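Local coordinates for protein putative Nitroreductase (Desulfovibrio desulfuricans subsp. desulfuricans str. G20, PDB 3E39) that binds flavin mononucleotide at the interface of a two-subunit assembly and is probably an oxidoreductase of the nitroreductase family, at residues Val8-Ala11 with Ile12-Arg16; Phe85-Arg88 with Glu89-Tyr92. All coordinates share one frame; numbering follows the deposited sequence.

In the fold
Both stretches are local, partly buried contacts, and both reach flavin, but each serves a different FMN. Interaction 1 follows helix 7-14 to its C-terminal end, where two arginines take hold of the phosphate of one cofactor. Interaction 2 rounds the turn between strand 80-87 and helix 94-114, and there an aromatic side chain borders the dimethylbenzene end of the other cofactor. The centres of interaction 1 and interaction 2 are about 30 Å apart, on opposite sides of the chain's centre. Helical backbone bonds and arginine hydrogen bonds to a phosphate dominate 8-16. In 85-92 a carboxylate braces the turn and an apolar pair packs beside it. Both subunits contribute to each flavin pocket, so this chain supplies phosphate ligands to one and a ring-side wall to the other.

Interaction 1. Residues Val8-Ala11 with Ile12-Arg16; sequences VLQA and IRQRR. With FMN (flavin mononucleotide), chain E.
The guanidinium of Arg-15 meets the FMN phosphate edge-on: O1P lies in its plane, 2.8 Å from NH1 along a nearly straight bond (169°), while NH2 reaches O3P at 3.0 Å. The guanidinium of Arg-16 has two in-plane partners at its edge. Its NH2 gives a 2.8 Å bond to O3P, and NH1 turns back to Arg-13 O at 3.1 Å, a tie that fixes the group's rotation. With NE bonded to O2P at 2.9 Å, all three terminal phosphate oxygens are gripped by this pair, and O3P is shared by both arginines. Bends at chi2 and chi3 fold the Arg-16 chain back so that it can span phosphate and helix end. This is the phosphate-binding element of the nitroreductase flavin site, set just past the C-terminus of helix 7-14; the same FMN is also bonded to Ser-17, Arg-19 and Arg-162. The last helical bond, Arg-15 N to Ala-11 O (2.8 Å), delivers Arg-15 from the helix to the phosphate. Just before it, Gln-14 N bonds to Gln-10 O at 2.8 Å. Val-8 CG1 packs on Ile-12 CD1, and Leu-9 and Ile-12 also pack on the second subunit.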
ATOM      1  N   VAL A   8       0.743  -3.760 -15.461  1.00 13.05           N
ATOM      2  CA  VAL A   8       0.493  -3.389 -14.058  1.00 11.35           C
ATOM      3  C   VAL A   8       0.488  -4.663 -13.226  1.00 11.30           C
ATOM      4  O   VAL A   8       1.170  -4.736 -12.187  1.00  8.77           O
ATOM      5  CB  VAL A   8      -0.810  -2.561 -13.873  1.00 11.13           C
ATOM      6  CG1 VAL A   8      -1.061  -2.311 -12.429  1.00 16.20           C
ATOM      7  CG2 VAL A   8      -0.734  -1.244 -14.658  1.00 14.56           C
ATOM      8  N   LEU A   9      -0.235  -5.698 -13.657  1.00 10.63           N
ATOM      9  CA  LEU A   9      -0.169  -6.972 -12.919  1.00  9.86           C
ATOM     10  C   LEU A   9       1.260  -7.556 -12.876  1.00  9.69           C
ATOM     11  O   LEU A   9       1.691  -8.049 -11.835  1.00 10.29           O
ATOM     12  CB  LEU A   9      -1.184  -7.984 -13.468  1.00 12.00           C
ATOM     13  CG  LEU A   9      -2.659  -7.513 -13.467  1.00 12.71           C
ATOM     14  CD1 LEU A   9      -3.617  -8.559 -14.069  1.00 16.94           C
ATOM     15  CD2 LEU A   9      -3.121  -7.128 -12.068  1.00  9.49           C
ATOM     16  N   GLN A  10       2.007  -7.464 -13.982  1.00 11.00           N
ATOM     17  CA  GLN A  10       3.394  -7.955 -14.011  1.00 12.74           C
ATOM     18  C   GLN A  10       4.261  -7.209 -12.998  1.00 10.00           C
ATOM     19  O   GLN A  10       5.005  -7.831 -12.215  1.00 10.54           O
ATOM     20  CB  GLN A  10       4.007  -7.805 -15.414  1.00 13.98           C
ATOM     21  CG  GLN A  10       3.417  -8.746 -16.440  1.00 22.37           C
ATOM     22  CD  GLN A  10       3.908  -8.467 -17.845  1.00 23.60           C
ATOM     23  OE1 GLN A  10       4.908  -7.762 -18.044  1.00 32.26           O
ATOM     24  NE2 GLN A  10       3.200  -9.026 -18.844  1.00 39.73           N
ATOM     25  N   ALA A  11       4.110  -5.881 -12.951  1.00 10.74           N
ATOM     26  CA  ALA A  11       4.899  -5.052 -12.008  1.00 10.79           C
ATOM     27  C   ALA A  11       4.633  -5.459 -10.553  1.00 11.55           C
ATOM     28  O   ALA A  11       5.550  -5.591  -9.732  1.00 10.61           O
ATOM     29  CB  ALA A  11       4.581  -3.548 -12.204  1.00 12.03           C
ATOM     30  N   ILE A  12       3.354  -5.659 -10.231  1.00 11.12           N
ATOM     31  CA  ILE A  12       2.962  -6.078  -8.887  1.00  8.95           C
ATOM     32  C   ILE A  12       3.632  -7.385  -8.526  1.00  8.41           C
ATOM     33  O   ILE A  12       4.133  -7.536  -7.439  1.00  9.83           O
ATOM     34  CB  ILE A  12       1.423  -6.149  -8.744  1.00  7.87           C
ATOM     35  CG1 ILE A  12       0.890  -4.728  -8.769  1.00  7.16           C
ATOM     36  CG2 ILE A  12       1.010  -6.890  -7.464  1.00  9.54           C
ATOM     37  CD1 ILE A  12      -0.584  -4.561  -9.057  1.00  9.52           C
ATOM     38  N   ARG A  13       3.679  -8.320  -9.467  1.00 11.52           N
ATOM     39  CA  ARG A  13       4.246  -9.621  -9.177  1.00 10.97           C
ATOM     40  C   ARG A  13       5.782  -9.667  -9.181  1.00  9.68           C
ATOM     41  O   ARG A  13       6.373 -10.415  -8.402  1.00 11.74           O
ATOM     42  CB  ARG A  13       3.686 -10.622 -10.199  1.00 12.42           C
ATOM     43  CG  ARG A  13       4.283 -12.036 -10.176  1.00 11.33           C
ATOM     44  CD  ARG A  13       4.106 -12.746  -8.849  1.00 11.86           C
ATOM     45  NE  ARG A  13       4.700 -14.079  -8.847  1.00 15.84           N
ATOM     46  CZ  ARG A  13       5.991 -14.324  -8.642  1.00 22.04           C
ATOM     47  NH1 ARG A  13       6.833 -13.332  -8.416  1.00 16.72           N
ATOM     48  NH2 ARG A  13       6.445 -15.577  -8.665  1.00 20.13           N
ATOM     49  N   GLN A  14       6.374  -8.871 -10.052  1.00 10.75           N
ATOM     50  CA  GLN A  14       7.814  -8.879 -10.288  0.50 12.31           C
ATOM     51  C   GLN A  14       8.617  -7.856  -9.482  1.00 12.73           C
ATOM     52  O   GLN A  14       9.831  -7.949  -9.394  1.00 12.75           O
ATOM     53  CB  GLN A  14       8.049  -8.734 -11.780  0.50 12.43           C
ATOM     54  CG  GLN A  14       7.569  -9.966 -12.556  0.50 12.84           C
ATOM     55  CD  GLN A  14       7.356  -9.711 -14.020  0.50 14.69           C
ATOM     56  OE1 GLN A  14       7.642  -8.628 -14.522  0.50 16.42           O
ATOM     57  NE2 GLN A  14       6.818 -10.714 -14.724  0.50 14.27           N
ATOM     58  N   ARG A  15       7.942  -6.887  -8.883  1.00 11.58           N
ATOM     59  CA  ARG A  15       8.619  -5.952  -7.999  1.00 10.23           C
ATOM     60  C   ARG A  15       9.322  -6.733  -6.894  1.00 10.52           C
ATOM     61  O   ARG A  15       8.690  -7.524  -6.183  1.00 10.12           O
ATOM     62  CB  ARG A  15       7.611  -5.049  -7.320  1.00  9.43           C
ATOM     63  CG  ARG A  15       8.204  -4.114  -6.244  1.00  9.54           C
ATOM     64  CD  ARG A  15       7.219  -3.903  -5.038  1.00  8.93           C
ATOM     65  NE  ARG A  15       6.805  -5.202  -4.490  1.00  8.39           N
ATOM     66  CZ  ARG A  15       7.486  -5.911  -3.593  1.00  7.90           C
ATOM     67  NH1 ARG A  15       8.657  -5.473  -3.127  1.00 10.07           N
ATOM     68  NH2 ARG A  15       7.029  -7.090  -3.214  1.00  8.27           N
ATOM     69  N   ARG A  16      10.614  -6.468  -6.707  1.00 12.39           N
ATOM     70  CA  ARG A  16      11.373  -7.112  -5.658  1.00 10.99           C
ATOM     71  C   ARG A  16      12.102  -6.075  -4.802  1.00 10.53           C
ATOM     72  O   ARG A  16      12.408  -4.956  -5.253  1.00 12.07           O
ATOM     73  CB  ARG A  16      12.459  -8.036  -6.250  1.00 14.39           C
ATOM     74  CG  ARG A  16      12.007  -9.286  -7.001  1.00 15.40           C
ATOM     75  CD  ARG A  16      11.742 -10.490  -6.118  1.00 16.37           C
ATOM     76  NE  ARG A  16      10.579 -10.319  -5.249  1.00 12.33           N
ATOM     77  CZ  ARG A  16       9.320 -10.411  -5.669  1.00 10.89           C
ATOM     78  NH1 ARG A  16       9.054 -10.618  -6.937  1.00 10.13           N
ATOM     79  NH2 ARG A  16       8.315 -10.233  -4.806  1.00 13.82           N
TER
HETATM   80  N1  FMN E 200      14.046  -5.197   4.029  1.00  9.68           N
HETATM   81  C2  FMN E 200      15.277  -4.960   4.604  1.00 12.92           C
HETATM   82  O2  FMN E 200      16.305  -5.377   4.097  1.00 13.73           O
HETATM   83  N3  FMN E 200      15.374  -4.207   5.755  1.00 11.94           N
HETATM   84  C4  FMN E 200      14.277  -3.681   6.396  1.00 10.96           C
HETATM   85  O4  FMN E 200      14.444  -2.842   7.298  1.00  9.60           O
HETATM   86  C4A FMN E 200      13.017  -3.920   5.836  1.00 11.43           C
HETATM   87  N5  FMN E 200      11.906  -3.396   6.454  1.00 11.18           N
HETATM   88  C5A FMN E 200      10.638  -3.599   5.903  1.00 11.22           C
HETATM   89  C6  FMN E 200       9.519  -3.080   6.564  1.00 10.98           C
HETATM   90  C7  FMN E 200       8.240  -3.258   6.028  1.00 10.45           C
HETATM   91  C7M FMN E 200       7.033  -2.853   6.832  1.00  8.61           C
HETATM   92  C8  FMN E 200       8.094  -3.990   4.832  1.00  7.94           C
HETATM   93  C8M FMN E 200       6.727  -4.173   4.217  1.00  8.63           C
HETATM   94  C9  FMN E 200       9.216  -4.529   4.198  1.00  9.50           C
HETATM   95  C9A FMN E 200      10.510  -4.338   4.727  1.00 10.14           C
HETATM   96  N10 FMN E 200      11.663  -4.878   4.093  1.00 10.26           N
HETATM   97  C10 FMN E 200      12.916  -4.666   4.649  1.00 10.44           C
HETATM   98  C1' FMN E 200      11.566  -5.692   2.859  1.00 11.16           C
HETATM   99  C2' FMN E 200      11.041  -7.104   3.132  1.00 12.77           C
HETATM  100  O2' FMN E 200      12.055  -7.903   3.717  1.00 11.94           O
HETATM  101  C3' FMN E 200      10.578  -7.722   1.823  1.00 12.58           C
HETATM  102  O3' FMN E 200       9.536  -6.932   1.297  1.00 10.62           O
HETATM  103  C4' FMN E 200      10.054  -9.147   1.992  1.00 11.92           C
HETATM  104  O4' FMN E 200      11.104  -9.978   2.432  1.00 10.29           O
HETATM  105  C5' FMN E 200       9.516  -9.707   0.697  1.00  7.61           C
HETATM  106  O5' FMN E 200      10.430  -9.499  -0.365  1.00 10.70           O
HETATM  107  P   FMN E 200      10.097  -8.745  -1.737  1.00 11.23           P
HETATM  108  O1P FMN E 200       9.932  -7.272  -1.397  1.00 11.73           O
HETATM  109  O2P FMN E 200      11.241  -9.008  -2.702  1.00  9.74           O
HETATM  110  O3P FMN E 200       8.797  -9.332  -2.219  1.00 12.03           O

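Interaction 2. Residues Phe85-Arg88 with Glu89-Tyr92; sequences FLDR and EAMY. With FMN (flavin mononucleotide), chain G; ACT (acetate ion), chain C.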
ATOM      1  N   PHE A  85       6.859  10.011   6.166  1.00  6.56           N
ATOM      2  CA  PHE A  85       6.318  10.350   7.469  1.00  4.76           C
ATOM      3  C   PHE A  85       4.816  10.600   7.373  1.00  7.56           C
ATOM      4  O   PHE A  85       4.243  10.783   6.288  1.00  7.16           O
ATOM      5  CB  PHE A  85       6.900  11.676   8.007  1.00  8.44           C
ATOM      6  CG  PHE A  85       8.390  11.745   7.999  1.00  7.73           C
ATOM      7  CD1 PHE A  85       9.061  12.106   6.840  1.00  9.48           C
ATOM      8  CD2 PHE A  85       9.126  11.476   9.147  1.00  8.41           C
ATOM      9  CE1 PHE A  85      10.429  12.155   6.809  1.00  8.24           C
ATOM     10  CE2 PHE A  85      10.505  11.535   9.116  1.00  9.56           C
ATOM     11  CZ  PHE A  85      11.154  11.873   7.957  1.00  8.19           C
ATOM     12  N   LEU A  86       4.160  10.536   8.519  1.00  6.49           N
ATOM     13  CA  LEU A  86       2.813  11.054   8.634  1.00  8.73           C
ATOM     14  C   LEU A  86       2.920  12.347   9.437  1.00 10.52           C
ATOM     15  O   LEU A  86       3.652  12.436  10.437  1.00 10.83           O
ATOM     16  CB  LEU A  86       1.849  10.120   9.360  1.00  9.82           C
ATOM     17  CG  LEU A  86       1.506   8.813   8.665  1.00  8.02           C
ATOM     18  CD1 LEU A  86       0.828   7.861   9.586  1.00  9.15           C
ATOM     19  CD2 LEU A  86       0.641   9.110   7.446  1.00  6.40           C
ATOM     20  N   ASP A  87       2.204  13.352   8.967  1.00  9.70           N
ATOM     21  CA  ASP A  87       2.060  14.618   9.686  1.00  9.37           C
ATOM     22  C   ASP A  87       1.023  14.359  10.773  1.00  8.70           C
ATOM     23  O   ASP A  87      -0.149  14.088  10.500  1.00  9.90           O
ATOM     24  CB  ASP A  87       1.608  15.702   8.726  1.00 10.71           C
ATOM     25  CG  ASP A  87       1.384  17.054   9.408  1.00 16.76           C
ATOM     26  OD1 ASP A  87       1.105  17.114  10.612  1.00 18.42           O
ATOM     27  OD2 ASP A  87       1.428  18.064   8.709  1.00 24.31           O
ATOM     28  N   ARG A  88       1.444  14.438  12.020  1.00 10.40           N
ATOM     29  CA  ARG A  88       0.540  14.167  13.146  1.00 13.65           C
ATOM     30  C   ARG A  88      -0.683  15.071  13.193  1.00 14.28           C
ATOM     31  O   ARG A  88      -1.724  14.647  13.693  1.00 19.33           O
ATOM     32  CB  ARG A  88       1.289  14.210  14.480  1.00 11.58           C
ATOM     33  CG  ARG A  88       2.339  13.107  14.585  1.00 13.05           C
ATOM     34  CD  ARG A  88       3.041  13.071  15.944  1.00 16.31           C
ATOM     35  NE  ARG A  88       4.118  12.086  15.980  1.00 17.47           N
ATOM     36  CZ  ARG A  88       3.962  10.783  16.228  1.00 12.18           C
ATOM     37  NH1 ARG A  88       2.762  10.264  16.447  1.00 16.17           N
ATOM     38  NH2 ARG A  88       5.010   9.988  16.204  1.00 19.49           N
ATOM     39  N   GLU A  89      -0.569  16.293  12.672  1.00 17.30           N
ATOM     40  CA  GLU A  89      -1.722  17.203  12.639  1.00 19.23           C
ATOM     41  C   GLU A  89      -2.783  16.790  11.627  1.00 19.56           C
ATOM     42  O   GLU A  89      -3.961  17.042  11.833  1.00 22.07           O
ATOM     43  CB  GLU A  89      -1.270  18.646  12.368  1.00 21.46           C
ATOM     44  CG  GLU A  89      -0.555  19.243  13.552  1.00 24.92           C
ATOM     45  CD  GLU A  89      -1.442  19.212  14.794  1.00 34.05           C
ATOM     46  OE1 GLU A  89      -2.599  19.700  14.691  1.00 33.02           O
ATOM     47  OE2 GLU A  89      -1.001  18.677  15.844  1.00 29.06           O
ATOM     48  N   ALA A  90      -2.362  16.130  10.557  1.00 16.52           N
ATOM     49  CA  ALA A  90      -3.259  15.689   9.511  1.00 14.49           C
ATOM     50  C   ALA A  90      -3.866  14.291   9.734  1.00 12.85           C
ATOM     51  O   ALA A  90      -4.662  13.835   8.914  1.00 13.88           O
ATOM     52  CB  ALA A  90      -2.507  15.711   8.197  1.00 12.16           C
HETATM   53  N   MSE A  91      -3.480  13.585  10.796  1.00 11.08           N
HETATM   54  CA  MSE A  91      -3.997  12.224  11.007  1.00 11.29           C
HETATM   55  C   MSE A  91      -5.423  12.195  11.539  1.00 12.76           C
HETATM   56  O   MSE A  91      -5.800  13.076  12.320  1.00 12.02           O
HETATM   57  CB  MSE A  91      -3.114  11.440  11.977  1.00 12.09           C
HETATM   58  CG  MSE A  91      -1.738  11.199  11.468  1.00  8.45           C
HETATM   59 SE   MSE A  91      -0.571  10.271  12.713  0.75 15.87          SE
HETATM   60  CE  MSE A  91      -1.153   8.729  12.542  1.00 18.56           C
ATOM     61  N   TYR A  92      -6.206  11.192  11.129  1.00  9.20           N
ATOM     62  CA  TYR A  92      -7.574  11.024  11.679  1.00  9.74           C
ATOM     63  C   TYR A  92      -7.788   9.693  12.384  1.00  8.81           C
ATOM     64  O   TYR A  92      -8.753   9.508  13.150  1.00 11.02           O
ATOM     65  CB  TYR A  92      -8.637  11.189  10.591  1.00  7.98           C
ATOM     66  CG  TYR A  92      -8.892   9.948   9.730  1.00 12.51           C
ATOM     67  CD1 TYR A  92      -7.933   9.487   8.829  1.00  9.58           C
ATOM     68  CD2 TYR A  92     -10.101   9.255   9.792  1.00 13.62           C
ATOM     69  CE1 TYR A  92      -8.157   8.352   8.030  1.00 11.17           C
ATOM     70  CE2 TYR A  92     -10.341   8.132   8.972  1.00 11.87           C
ATOM     71  CZ  TYR A  92      -9.367   7.703   8.085  1.00 15.00           C
ATOM     72  OH  TYR A  92      -9.574   6.591   7.280  1.00 11.24           O
TER
HETATM   73  N1  FMN G 200     -14.124   6.017   0.698  1.00 10.51           N
HETATM   74  C2  FMN G 200     -15.436   5.827   1.062  1.00 11.64           C
HETATM   75  O2  FMN G 200     -16.293   6.134   0.270  1.00 11.59           O
HETATM   76  N3  FMN G 200     -15.792   5.272   2.271  1.00 10.32           N
HETATM   77  C4  FMN G 200     -14.853   4.872   3.182  1.00 11.89           C
HETATM   78  O4  FMN G 200     -15.192   4.113   4.092  1.00 11.52           O
HETATM   79  C4A FMN G 200     -13.525   5.060   2.854  1.00  8.19           C
HETATM   80  N5  FMN G 200     -12.555   4.677   3.735  1.00  7.53           N
HETATM   81  C5A FMN G 200     -11.230   4.830   3.388  1.00  6.07           C
HETATM   82  C6  FMN G 200     -10.278   4.452   4.313  1.00  8.45           C
HETATM   83  C7  FMN G 200      -8.924   4.576   4.001  1.00  8.49           C
HETATM   84  C7M FMN G 200      -7.870   4.220   5.014  1.00  4.42           C
HETATM   85  C8  FMN G 200      -8.515   5.098   2.777  1.00 10.76           C
HETATM   86  C8M FMN G 200      -7.061   5.018   2.338  1.00  9.13           C
HETATM   87  C9  FMN G 200      -9.473   5.506   1.871  1.00  7.13           C
HETATM   88  C9A FMN G 200     -10.847   5.390   2.166  1.00  7.95           C
HETATM   89  N10 FMN G 200     -11.850   5.773   1.256  1.00  7.90           N
HETATM   90  C10 FMN G 200     -13.158   5.613   1.602  1.00  8.64           C
HETATM   91  C1' FMN G 200     -11.533   6.325  -0.104  1.00  8.44           C
HETATM   92  C2' FMN G 200     -11.006   7.759   0.016  1.00  8.96           C
HETATM   93  O2' FMN G 200     -12.066   8.639   0.321  1.00  8.44           O
HETATM   94  C3' FMN G 200     -10.258   8.135  -1.257  1.00  5.35           C
HETATM   95  O3' FMN G 200      -9.122   7.353  -1.443  1.00  7.38           O
HETATM   96  C4' FMN G 200      -9.851   9.616  -1.283  1.00  8.16           C
HETATM   97  O4' FMN G 200     -11.013  10.434  -1.252  1.00  9.42           O
HETATM   98  C5' FMN G 200      -9.090   9.960  -2.550  1.00  7.98           C
HETATM   99  O5' FMN G 200      -9.836   9.601  -3.709  1.00  8.83           O
HETATM  100  P   FMN G 200      -9.210   8.626  -4.797  1.00  8.67           P
HETATM  101  O1P FMN G 200     -10.090   8.681  -6.022  1.00  7.37           O
HETATM  102  O2P FMN G 200      -9.153   7.249  -4.158  1.00  7.51           O
HETATM  103  O3P FMN G 200      -7.823   9.078  -5.150  1.00 10.85           O
HETATM  104  C   ACT C 178     -13.211   6.396   7.468  1.00 17.71           C
HETATM  105  O   ACT C 178     -12.224   5.648   7.377  1.00 15.64           O
HETATM  106  OXT ACT C 178     -13.848   6.337   8.530  1.00 23.06           O
HETATM  107  CH3 ACT C 178     -13.606   7.311   6.343  1.00 18.68           C
HETATM  108  O   HOH W   1      -4.924  14.538  14.360  0.50 10.73           O
HETATM  109  O   HOH W   2      -1.984  15.864  16.772  1.00 25.62           O
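From Asp-87 on strand 80-87 the chain folds back in a beta turn close to type I, closed by Ala-90 N bonding to Asp-87 O at 3.0 Å. The donor stands well above the carbonyl plane (56°). A second bond inside the same loop comes from the side chain: Asp-87 OD1 accepts Glu-89 N at 2.8 Å, on the anti side of the carboxylate, 27° out of its plane. CG anti to the backbone N (chi1 178°) swings the carboxylate forward over the turn. Its two oxygens are further held by salt bridges, OD1 to Arg-142 and OD2 to Arg-51, which probably stabilise the charge of this buried acid. On the apolar side, the selenomethionine Met-91 crosses Leu-86 at about a right angle, its CE 3.7 Å from Leu-86 CD1 and its SE 4.1 Å from Leu-86 CB; helix 94-114 adds Asp-97 beside both. One water lies 2.7 Å from Met-91 O, and another donates to Glu-89 OE2. Tyr-92 leads out of the turn, its OH 3.7 Å from C7M of FMN and bonded at 2.8 Å to O of an acetate, probably from the crystallisation liquor, that lies in the ring plane. An Asx turn nested in a beta turn thus carries the chain from the central sheet to the flavin pocket at the subunit interface.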